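Local coordinates for protein Ras-3 from Cryphonectria parasitica (Cryphonectria parasitica, PDB 4KU4) that belongs to the Ras family of small P-loop proteins and holds guanosine-5'-diphosphate and a magnesium ion in its nucleotide pocket, at residues G26-T31 / D49-Q54; V32-H37 / L64-T69; D15-L20 / E184-V189. All coordinates share one frame; numbering follows the deposited sequence.

Contact 1: G26-T31 / D49-Q54. With MG (magnesium ion), chain D; MG (magnesium ion), chain E; GDP (guanosine-5'-diphosphate), chain C.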
loop_
_atom_site.group_PDB
_atom_site.type_symbol
_atom_site.label_atom_id
_atom_site.label_comp_id
_atom_site.label_asym_id
_atom_site.label_seq_id
_atom_site.Cartn_x
_atom_site.Cartn_y
_atom_site.Cartn_z
ATOM N N GLY A 26 10.013 -0.724 2.777
ATOM C CA GLY A 26 9.742 -1.992 2.127
ATOM C C GLY A 26 8.799 -1.895 0.941
ATOM O O GLY A 26 8.222 -2.910 0.545
ATOM N N LYS A 27 8.617 -0.701 0.382
ATOM C CA LYS A 27 7.710 -0.538 -0.764
ATOM C C LYS A 27 8.054 -1.461 -1.940
ATOM O O LYS A 27 7.224 -2.274 -2.388
ATOM C CB LYS A 27 7.662 0.918 -1.237
ATOM C CG LYS A 27 7.142 1.908 -0.193
ATOM C CD LYS A 27 7.052 3.315 -0.755
ATOM C CE LYS A 27 8.436 3.875 -1.142
ATOM N NZ LYS A 27 9.342 3.915 0.042
ATOM N N THR A 28 9.275 -1.328 -2.452
ATOM C CA THR A 28 9.724 -2.146 -3.572
ATOM C C THR A 28 9.658 -3.644 -3.275
ATOM O O THR A 28 9.181 -4.426 -4.108
ATOM C CB THR A 28 11.160 -1.786 -3.980
ATOM O OG1 THR A 28 11.207 -0.415 -4.387
ATOM C CG2 THR A 28 11.602 -2.676 -5.153
ATOM N N SER A 29 10.127 -4.028 -2.090
ATOM C CA SER A 29 10.139 -5.426 -1.659
ATOM C C SER A 29 8.723 -6.023 -1.640
ATOM O O SER A 29 8.505 -7.136 -2.126
ATOM C CB SER A 29 10.818 -5.565 -0.286
ATOM O OG SER A 29 12.192 -5.208 -0.371
ATOM N N LEU A 30 7.768 -5.262 -1.114
ATOM C CA LEU A 30 6.371 -5.689 -1.089
ATOM C C LEU A 30 5.837 -5.916 -2.501
ATOM O O LEU A 30 5.183 -6.917 -2.772
ATOM C CB LEU A 30 5.504 -4.652 -0.368
ATOM C CG LEU A 30 5.559 -4.644 1.156
ATOM C CD1 LEU A 30 4.970 -3.344 1.682
ATOM C CD2 LEU A 30 4.814 -5.836 1.732
ATOM N N THR A 31 6.120 -4.973 -3.397
ATOM C CA THR A 31 5.584 -5.015 -4.751
ATOM C C THR A 31 6.193 -6.161 -5.557
ATOM O O THR A 31 5.501 -6.826 -6.315
ATOM C CB THR A 31 5.834 -3.691 -5.500
ATOM O OG1 THR A 31 5.384 -2.580 -4.711
ATOM C CG2 THR A 31 5.086 -3.680 -6.816
ATOM N N ASP A 49 9.960 0.986 -10.949
ATOM C CA ASP A 49 9.123 0.460 -12.016
ATOM C C ASP A 49 7.663 0.462 -11.611
ATOM O O ASP A 49 7.329 0.683 -10.444
ATOM C CB ASP A 49 9.462 -1.018 -12.308
ATOM C CG ASP A 49 10.840 -1.205 -12.937
ATOM O OD1 ASP A 49 11.200 -2.371 -13.211
ATOM O OD2 ASP A 49 11.568 -0.208 -13.156
ATOM N N SER A 50 6.800 0.269 -12.607
ATOM C CA SER A 50 5.390 0.021 -12.367
ATOM C C SER A 50 5.367 -1.503 -12.475
ATOM O O SER A 50 6.072 -2.075 -13.313
ATOM C CB SER A 50 4.508 0.653 -13.426
ATOM O OG SER A 50 3.280 -0.034 -13.547
ATOM N N TYR A 51 4.579 -2.161 -11.634
ATOM C CA TYR A 51 4.536 -3.626 -11.603
ATOM C C TYR A 51 3.117 -4.121 -11.813
ATOM O O TYR A 51 2.160 -3.400 -11.549
ATOM C CB TYR A 51 5.064 -4.149 -10.260
ATOM C CG TYR A 51 6.517 -3.861 -9.995
ATOM C CD1 TYR A 51 7.500 -4.767 -10.369
ATOM C CD2 TYR A 51 6.908 -2.681 -9.361
ATOM C CE1 TYR A 51 8.836 -4.514 -10.134
ATOM C CE2 TYR A 51 8.245 -2.415 -9.121
ATOM C CZ TYR A 51 9.202 -3.332 -9.506
ATOM O OH TYR A 51 10.526 -3.085 -9.263
ATOM N N ARG A 52 2.968 -5.360 -12.283
ATOM C CA ARG A 52 1.644 -5.906 -12.542
ATOM C C ARG A 52 1.438 -7.244 -11.848
ATOM O O ARG A 52 2.351 -8.076 -11.772
ATOM C CB ARG A 52 1.421 -6.092 -14.047
ATOM C CG ARG A 52 1.367 -4.802 -14.855
ATOM C CD ARG A 52 1.483 -5.080 -16.349
ATOM N NE ARG A 52 2.695 -5.832 -16.663
ATOM C CZ ARG A 52 3.910 -5.321 -16.813
ATOM N NH1 ARG A 52 4.137 -4.008 -16.678
ATOM N NH2 ARG A 52 4.916 -6.136 -17.091
ATOM N N ARG A 53 0.224 -7.450 -11.363
ATOM C CA ARG A 53 -0.189 -8.751 -10.843
ATOM C C ARG A 53 -1.546 -9.130 -11.436
ATOM O O ARG A 53 -2.555 -8.465 -11.194
ATOM C CB ARG A 53 -0.266 -8.723 -9.311
ATOM C CG ARG A 53 -0.920 -9.981 -8.685
ATOM C CD ARG A 53 0.000 -11.198 -8.704
ATOM N NE ARG A 53 -0.713 -12.417 -8.314
ATOM C CZ ARG A 53 -0.786 -12.890 -7.072
ATOM N NH1 ARG A 53 -1.473 -13.994 -6.825
ATOM N NH2 ARG A 53 -0.182 -12.267 -6.074
ATOM N N GLN A 54 -1.563 -10.187 -12.244
ATOM C CA GLN A 54 -2.816 -10.792 -12.647
ATOM C C GLN A 54 -3.168 -11.764 -11.541
ATOM O O GLN A 54 -2.301 -12.515 -11.070
ATOM C CB GLN A 54 -2.662 -11.539 -13.975
ATOM C CG GLN A 54 -2.380 -10.623 -15.144
ATOM C CD GLN A 54 -2.473 -11.335 -16.488
ATOM O OE1 GLN A 54 -1.514 -11.960 -16.947
ATOM N NE2 GLN A 54 -3.630 -11.230 -17.125
HETATM MG MG MG D . 11.991 1.358 -3.366
HETATM MG MG MG E . 12.228 0.432 -15.182
HETATM P PB GDP C . 11.713 0.978 0.009
HETATM O O1B GDP C . 11.387 0.578 -1.411
HETATM O O2B GDP C . 10.430 1.378 0.731
HETATM O O3B GDP C . 12.709 2.120 0.024
HETATM O O3A GDP C . 12.341 -0.308 0.768
HETATM P PA GDP C . 13.067 -1.602 0.094
HETATM O O1A GDP C . 12.073 -2.549 -0.542
HETATM O O2A GDP C . 14.154 -1.216 -0.880
HETATM O "O5'" GDP C . 13.684 -2.334 1.378
HETATM C "C5'" GDP C . 14.627 -1.623 2.187
HETATM C "C4'" GDP C . 15.357 -2.647 3.040
HETATM O "O4'" GDP C . 14.388 -3.273 3.855
HETATM C "C3'" GDP C . 16.008 -3.746 2.224
HETATM O "O3'" GDP C . 17.267 -4.105 2.823
HETATM C "C2'" GDP C . 15.045 -4.901 2.354
HETATM O "O2'" GDP C . 15.705 -6.162 2.259
HETATM C "C1'" GDP C . 14.480 -4.676 3.743
HETATM N N9 GDP C . 13.107 -5.195 3.909
HETATM C C8 GDP C . 12.017 -4.851 3.195
HETATM N N7 GDP C . 10.927 -5.512 3.650
HETATM C C5 GDP C . 11.323 -6.281 4.679
HETATM C C6 GDP C . 10.689 -7.232 5.604
HETATM O O6 GDP C . 9.473 -7.471 5.526
HETATM N N1 GDP C . 11.456 -7.817 6.535
HETATM C C2 GDP C . 12.765 -7.587 6.646
HETATM N N2 GDP C . 13.450 -8.242 7.615
HETATM N N3 GDP C . 13.421 -6.727 5.827
HETATM C C4 GDP C . 12.758 -6.070 4.847
HETATM O O HOH W 1 13.905 0.309 -3.118
HETATM O O HOH W 2 12.858 3.146 -2.405
HETATM O O HOH W 3 12.795 1.908 -5.281
HETATM O O HOH W 4 10.060 2.304 -3.553
HETATM O O HOH W 5 13.489 1.143 -16.888
#

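Contact 2: V32-H37 / L64-T69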
loop_
_atom_site.group_PDB
_atom_site.type_symbol
_atom_site.label_atom_id
_atom_site.label_comp_id
_atom_site.label_asym_id
_atom_site.label_seq_id
_atom_site.Cartn_x
_atom_site.Cartn_y
_atom_site.Cartn_z
ATOM N N VAL A 32 7.496 -6.364 -5.405
ATOM C CA VAL A 32 8.218 -7.434 -6.096
ATOM C C VAL A 32 7.757 -8.802 -5.575
ATOM O O VAL A 32 7.570 -9.749 -6.339
ATOM C CB VAL A 32 9.749 -7.241 -5.908
ATOM C CG1 VAL A 32 10.510 -8.466 -6.348
ATOM C CG2 VAL A 32 10.219 -6.007 -6.665
ATOM N N ASN A 33 7.532 -8.886 -4.273
ATOM C CA ASN A 33 6.962 -10.095 -3.682
ATOM C C ASN A 33 5.560 -10.386 -4.208
ATOM O O ASN A 33 5.293 -11.483 -4.694
ATOM C CB ASN A 33 6.979 -10.019 -2.150
ATOM C CG ASN A 33 6.471 -11.297 -1.494
ATOM O OD1 ASN A 33 5.276 -11.428 -1.177
ATOM N ND2 ASN A 33 7.374 -12.249 -1.285
ATOM N N LEU A 34 4.670 -9.397 -4.120
ATOM C CA LEU A 34 3.308 -9.548 -4.576
ATOM C C LEU A 34 3.227 -10.032 -6.019
ATOM O O LEU A 34 2.439 -10.914 -6.327
ATOM C CB LEU A 34 2.552 -8.236 -4.449
ATOM C CG LEU A 34 1.149 -8.256 -5.044
ATOM C CD1 LEU A 34 0.192 -8.998 -4.106
ATOM C CD2 LEU A 34 0.691 -6.835 -5.291
ATOM N N THR A 35 4.038 -9.437 -6.895
ATOM C CA THR A 35 3.947 -9.704 -8.324
ATOM C C THR A 35 4.753 -10.912 -8.790
ATOM O O THR A 35 4.722 -11.246 -9.967
ATOM C CB THR A 35 4.334 -8.471 -9.154
ATOM O OG1 THR A 35 5.698 -8.132 -8.884
ATOM C CG2 THR A 35 3.432 -7.300 -8.816
ATOM N N LYS A 36 5.449 -11.570 -7.871
ATOM C CA LYS A 36 6.173 -12.800 -8.192
ATOM C C LYS A 36 7.252 -12.532 -9.236
ATOM O O LYS A 36 7.485 -13.339 -10.138
ATOM C CB LYS A 36 5.200 -13.891 -8.660
ATOM C CG LYS A 36 4.004 -14.125 -7.726
ATOM C CD LYS A 36 4.313 -15.194 -6.680
ATOM C CE LYS A 36 3.215 -15.262 -5.621
ATOM N NZ LYS A 36 1.866 -15.426 -6.250
ATOM N N HIS A 37 7.912 -11.387 -9.100
ATOM C CA HIS A 37 8.977 -10.964 -10.009
ATOM C C HIS A 37 10.128 -11.975 -9.935
ATOM O O HIS A 37 10.323 -12.609 -8.897
ATOM C CB HIS A 37 9.452 -9.564 -9.590
ATOM C CG HIS A 37 10.264 -8.848 -10.628
ATOM N ND1 HIS A 37 11.594 -9.122 -10.853
ATOM C CD2 HIS A 37 9.933 -7.857 -11.484
ATOM C CE1 HIS A 37 12.045 -8.338 -11.812
ATOM N NE2 HIS A 37 11.062 -7.549 -12.205
ATOM N N LEU A 64 -3.863 -5.891 -11.360
ATOM C CA LEU A 64 -3.425 -4.746 -10.585
ATOM C C LEU A 64 -2.185 -4.150 -11.240
ATOM O O LEU A 64 -1.278 -4.872 -11.641
ATOM C CB LEU A 64 -3.104 -5.176 -9.157
ATOM C CG LEU A 64 -4.112 -6.103 -8.466
ATOM C CD1 LEU A 64 -3.694 -6.441 -7.024
ATOM C CD2 LEU A 64 -5.498 -5.471 -8.491
ATOM N N GLU A 65 -2.165 -2.827 -11.370
ATOM C CA GLU A 65 -0.972 -2.121 -11.811
ATOM C C GLU A 65 -0.505 -1.312 -10.609
ATOM O O GLU A 65 -1.229 -0.452 -10.108
ATOM C CB GLU A 65 -1.285 -1.213 -13.005
ATOM C CG GLU A 65 -0.068 -0.515 -13.612
ATOM C CD GLU A 65 -0.350 -0.038 -15.020
ATOM O OE1 GLU A 65 0.289 -0.556 -15.962
ATOM O OE2 GLU A 65 -1.229 0.835 -15.188
ATOM N N ILE A 66 0.701 -1.602 -10.135
ATOM C CA ILE A 66 1.177 -0.985 -8.900
ATOM C C ILE A 66 2.331 -0.042 -9.193
ATOM O O ILE A 66 3.376 -0.456 -9.689
ATOM C CB ILE A 66 1.614 -2.062 -7.878
ATOM C CG1 ILE A 66 0.432 -2.965 -7.533
ATOM C CG2 ILE A 66 2.138 -1.426 -6.605
ATOM C CD1 ILE A 66 0.746 -4.412 -7.661
ATOM N N LEU A 67 2.115 1.233 -8.888
ATOM C CA LEU A 67 3.153 2.245 -8.987
ATOM C C LEU A 67 4.069 2.246 -7.762
ATOM O O LEU A 67 3.670 2.634 -6.669
ATOM C CB LEU A 67 2.520 3.626 -9.186
ATOM C CG LEU A 67 3.524 4.739 -9.477
ATOM C CD1 LEU A 67 4.153 4.566 -10.842
ATOM C CD2 LEU A 67 2.858 6.100 -9.355
ATOM N N ASP A 68 5.301 1.788 -7.945
ATOM C CA ASP A 68 6.305 1.874 -6.899
ATOM C C ASP A 68 6.824 3.299 -6.991
ATOM O O ASP A 68 6.834 3.885 -8.081
ATOM C CB ASP A 68 7.424 0.849 -7.160
ATOM C CG ASP A 68 8.384 0.702 -5.987
ATOM O OD1 ASP A 68 8.101 1.235 -4.900
ATOM O OD2 ASP A 68 9.429 0.037 -6.148
ATOM N N THR A 69 7.200 3.875 -5.855
ATOM C CA THR A 69 7.584 5.285 -5.807
ATOM C C THR A 69 8.810 5.501 -4.944
ATOM O O THR A 69 9.157 4.684 -4.100
ATOM C CB THR A 69 6.465 6.175 -5.231
ATOM O OG1 THR A 69 6.213 5.808 -3.865
ATOM C CG2 THR A 69 5.167 6.050 -6.049
#

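Contact 3: D15-L20 / E184-V189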
loop_
_atom_site.group_PDB
_atom_site.type_symbol
_atom_site.label_atom_id
_atom_site.label_comp_id
_atom_site.label_asym_id
_atom_site.label_seq_id
_atom_site.Cartn_x
_atom_site.Cartn_y
_atom_site.Cartn_z
ATOM N N ASP A 15 -7.218 -2.196 -11.850
ATOM C CA ASP A 15 -7.019 -1.354 -10.664
ATOM C C ASP A 15 -5.637 -0.716 -10.608
ATOM O O ASP A 15 -4.625 -1.396 -10.780
ATOM C CB ASP A 15 -7.244 -2.175 -9.400
ATOM C CG ASP A 15 -8.657 -2.684 -9.289
ATOM O OD1 ASP A 15 -9.537 -1.894 -8.867
ATOM O OD2 ASP A 15 -8.884 -3.874 -9.606
ATOM N N LYS A 16 -5.601 0.583 -10.330
ATOM C CA LYS A 16 -4.339 1.310 -10.247
ATOM C C LYS A 16 -4.041 1.640 -8.800
ATOM O O LYS A 16 -4.753 2.420 -8.176
ATOM C CB LYS A 16 -4.408 2.597 -11.081
ATOM C CG LYS A 16 -4.403 2.378 -12.584
ATOM C CD LYS A 16 -5.062 3.544 -13.295
ATOM C CE LYS A 16 -4.898 3.470 -14.806
ATOM N NZ LYS A 16 -5.870 4.370 -15.519
ATOM N N ILE A 17 -2.988 1.041 -8.265
ATOM C CA ILE A 17 -2.601 1.251 -6.886
ATOM C C ILE A 17 -1.263 1.979 -6.810
ATOM O O ILE A 17 -0.325 1.635 -7.535
ATOM C CB ILE A 17 -2.424 -0.095 -6.173
ATOM C CG1 ILE A 17 -3.654 -0.978 -6.389
ATOM C CG2 ILE A 17 -2.158 0.140 -4.721
ATOM C CD1 ILE A 17 -3.513 -2.363 -5.811
ATOM N N ALA A 18 -1.165 2.975 -5.928
ATOM C CA ALA A 18 0.130 3.602 -5.671
ATOM C C ALA A 18 0.726 3.189 -4.309
ATOM O O ALA A 18 0.020 3.129 -3.311
ATOM C CB ALA A 18 0.040 5.139 -5.809
ATOM N N MET A 19 2.020 2.876 -4.299
ATOM C CA MET A 19 2.778 2.715 -3.053
ATOM C C MET A 19 3.241 4.065 -2.535
ATOM O O MET A 19 3.777 4.861 -3.288
ATOM C CB MET A 19 4.010 1.857 -3.291
ATOM C CG MET A 19 3.708 0.578 -4.015
ATOM S SD MET A 19 2.664 -0.510 -3.036
ATOM C CE MET A 19 3.783 -0.947 -1.713
ATOM N N LEU A 20 3.011 4.315 -1.257
ATOM C CA LEU A 20 3.582 5.498 -0.588
ATOM C C LEU A 20 4.261 5.077 0.709
ATOM O O LEU A 20 3.973 4.004 1.248
ATOM C CB LEU A 20 2.495 6.533 -0.296
ATOM C CG LEU A 20 1.717 7.093 -1.485
ATOM C CD1 LEU A 20 0.464 7.867 -1.032
ATOM C CD2 LEU A 20 2.622 7.949 -2.355
ATOM N N GLU A 184 -2.956 -10.253 1.223
ATOM C CA GLU A 184 -4.050 -9.683 2.002
ATOM C C GLU A 184 -3.975 -8.159 2.004
ATOM O O GLU A 184 -4.985 -7.476 1.879
ATOM C CB GLU A 184 -4.026 -10.217 3.434
ATOM C CG GLU A 184 -4.576 -11.638 3.553
ATOM C CD GLU A 184 -3.626 -12.728 3.076
ATOM O OE1 GLU A 184 -2.466 -12.459 2.678
ATOM O OE2 GLU A 184 -4.066 -13.893 3.091
ATOM N N ALA A 185 -2.766 -7.627 2.124
ATOM C CA ALA A 185 -2.591 -6.184 2.199
ATOM C C ALA A 185 -3.035 -5.501 0.906
ATOM O O ALA A 185 -3.868 -4.596 0.938
ATOM C CB ALA A 185 -1.167 -5.858 2.502
ATOM N N PHE A 186 -2.471 -5.923 -0.226
ATOM C CA PHE A 186 -2.828 -5.334 -1.516
ATOM C C PHE A 186 -4.288 -5.571 -1.891
ATOM O O PHE A 186 -4.959 -4.666 -2.390
ATOM C CB PHE A 186 -1.940 -5.878 -2.643
ATOM C CG PHE A 186 -0.553 -5.303 -2.661
ATOM C CD1 PHE A 186 -0.291 -4.123 -3.344
ATOM C CD2 PHE A 186 0.500 -5.954 -2.031
ATOM C CE1 PHE A 186 0.974 -3.590 -3.377
ATOM C CE2 PHE A 186 1.779 -5.418 -2.072
ATOM C CZ PHE A 186 2.010 -4.229 -2.744
ATOM N N PHE A 187 -4.780 -6.793 -1.684
ATOM C CA PHE A 187 -6.149 -7.087 -2.081
ATOM C C PHE A 187 -7.168 -6.357 -1.198
ATOM O O PHE A 187 -8.315 -6.175 -1.592
ATOM C CB PHE A 187 -6.426 -8.593 -2.043
ATOM C CG PHE A 187 -5.592 -9.400 -2.991
ATOM C CD1 PHE A 187 -4.745 -8.796 -3.909
ATOM C CD2 PHE A 187 -5.664 -10.778 -2.967
ATOM C CE1 PHE A 187 -3.982 -9.556 -4.781
ATOM C CE2 PHE A 187 -4.906 -11.545 -3.833
ATOM C CZ PHE A 187 -4.068 -10.931 -4.746
ATOM N N SER A 188 -6.746 -5.928 -0.015
ATOM C CA SER A 188 -7.670 -5.298 0.920
ATOM C C SER A 188 -8.340 -4.062 0.336
ATOM O O SER A 188 -9.517 -3.813 0.588
ATOM C CB SER A 188 -6.988 -4.974 2.262
ATOM O OG SER A 188 -6.041 -3.918 2.141
ATOM N N VAL A 189 -7.602 -3.285 -0.452
ATOM C CA VAL A 189 -8.178 -2.052 -0.970
ATOM C C VAL A 189 -9.091 -2.322 -2.156
ATOM O O VAL A 189 -10.053 -1.587 -2.394
ATOM C CB VAL A 189 -7.107 -1.010 -1.319
ATOM C CG1 VAL A 189 -6.596 -0.337 -0.034
ATOM C CG2 VAL A 189 -5.971 -1.634 -2.102
#

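Contact 1: G26-T31 / D49-Q54
Thr31, on the first turns of the helix that Gly26 N-caps, faces Tyr51 on edge strand 50-57, their CA atoms 7.1 Å apart; towards Thr28 and Asp49 the backbones diverge. The two side chains cross at about a right angle. Thr31 CG2 lies 3.3 Å from Tyr51 CD2, coming obliquely to the ring near its root, close also to Tyr51 CB and CG. Its chi1 of -51° sets CG2 anti to the backbone N and turns OG1 back to the helix, where it gives a 3.0 Å bond to Lys27 O from above the carbonyl plane; Thr31 N shares that acceptor. Asp49 CB lies over one face of the Tyr51 ring, offset toward its rim, while Asp49 OD2 binds a magnesium ion away from the nucleotide. At the helix start Gly26 N, Lys27 N and Lys27 NZ (2.8 Å) converge on GDP O2B. Thr28 N points almost straight (171°) at GDP O1B, and Ser29 holds GDP O1A through both N and OG. Thr28 OG1 ligates the magnesium ion at the nucleotide (2.2 Å) beside GDP O1B and four waters, and hydrogen-bonds with Asp68. Backbone amides wrapped round a phosphate, with lysine and threonine following glycine, typify the P-loop (Walker A).

Contact 2: V32-H37 / L64-T69
The helix that follows the P-loop in this Ras-family fold lies against the central sheet here: Leu34 and Thr35, in its last turn, rest on Ile66 of strand 60-67. The backbones stay well apart, with 9.2 Å between the CA atoms of Thr35 and Ile66, and side chains alone bridge the gap. All three CB atoms point toward the opposing segment. The meeting point is one methyl, Ile66 CD1, which Leu34 CD2 approaches to 3.4 Å, tighter than usual for two carbons. The leucine and isoleucine side chains run obliquely to one another. With CG anti to the backbone N (chi1 174°), Leu34 CD2 ends at the strand; the same side chain also touches Val182 and Phe186 of helix 182-196. Ile66 has an unusual chi2 of 129°, an intermediate torsion, consistent with the close approach at CD1. Thr35 adds a looser contact, its CG2 lying 4.1 Å from Ile66 CD1 as the two side chains pass in opposite directions. Its methyl is turned to the strand while OG1 bonds to Thr31 O, one turn back, so the polar end is satisfied within the helix. A Schellman motif closes the helix just beyond: Lys36 has positive phi (62°), and His37 N returns to Val32 O at 3.2 Å while Lys36 N bonds to Asn33 O. Past the helix, the ring of His37 stacks with that of Tyr43. On the strand side, Ile66 is paired through its backbone with Tyr51, and Leu67 with Ile17, so strand 60-67 lies between edge strand 50-57 and strand 15-20. Where the strand gives way to the loop at the magnesium site, Asp68 OD1 takes a weak 2.9 Å bond from Thr69 N.

Contact 3: D15-L20 / E184-V189
Met19 and Phe186 cross at about a right angle, making a Met-aromatic contact between strand 15-20, inside the Ras-family sheet, and helix 182-196 packed on it. The sulfur sits 4.7 Å from the ring centroid and 71° off the ring normal, an oblique approach to the far end of the phenyl group. Met19 SD comes within 3.5 Å of Phe186 CE1, and Met19 CE follows at 3.9 Å from Phe186 CZ. Bends at chi2 and chi3, both near -65°, fold the methionine so that its end moves closer to the helix than its CB direction alone would bring it. Phe186 also ends nearer the strand than its CB direction suggests. Ile17 joins from another quarter, its CD1 lying near the ring plane at the edge, beside Phe186 CD1. Its CB points toward the helix, and the CA atoms of Ile17 and Phe186 are 8.5 Å apart. Met19 is buried: Ile66 touches both it and Phe186, while on strand 88-94 Val90 borders Ile17 and Val92 borders Met19. Within the helix, Ser188 OG turns back onto Ala185 O in a 2.6 Å bond, tilted 23° from the carbonyl plane.

Overall arrangement
All three contacts are buried and reach the same mixed sheet, but contact 3 lies nearest the centre of the chain, about 5 Å from it, against about 10 Å for the others. Contacts 1 and 2 share helix 27-35 and rest on the neighbouring strands 50-57 and 60-67, their segments alternating along the chain; both are nested in the loop closed by contact 3. Polar chemistry gathers at the nucleotide end, where contact 1 adds phosphate and magnesium ligands to a small apolar touch, whereas contact 2 is methyl packing and contact 3 brings sulfur and aromatic carbon together. Leu34 CD2, 3.3 Å from Phe186 CG, joins contacts 2 and 3.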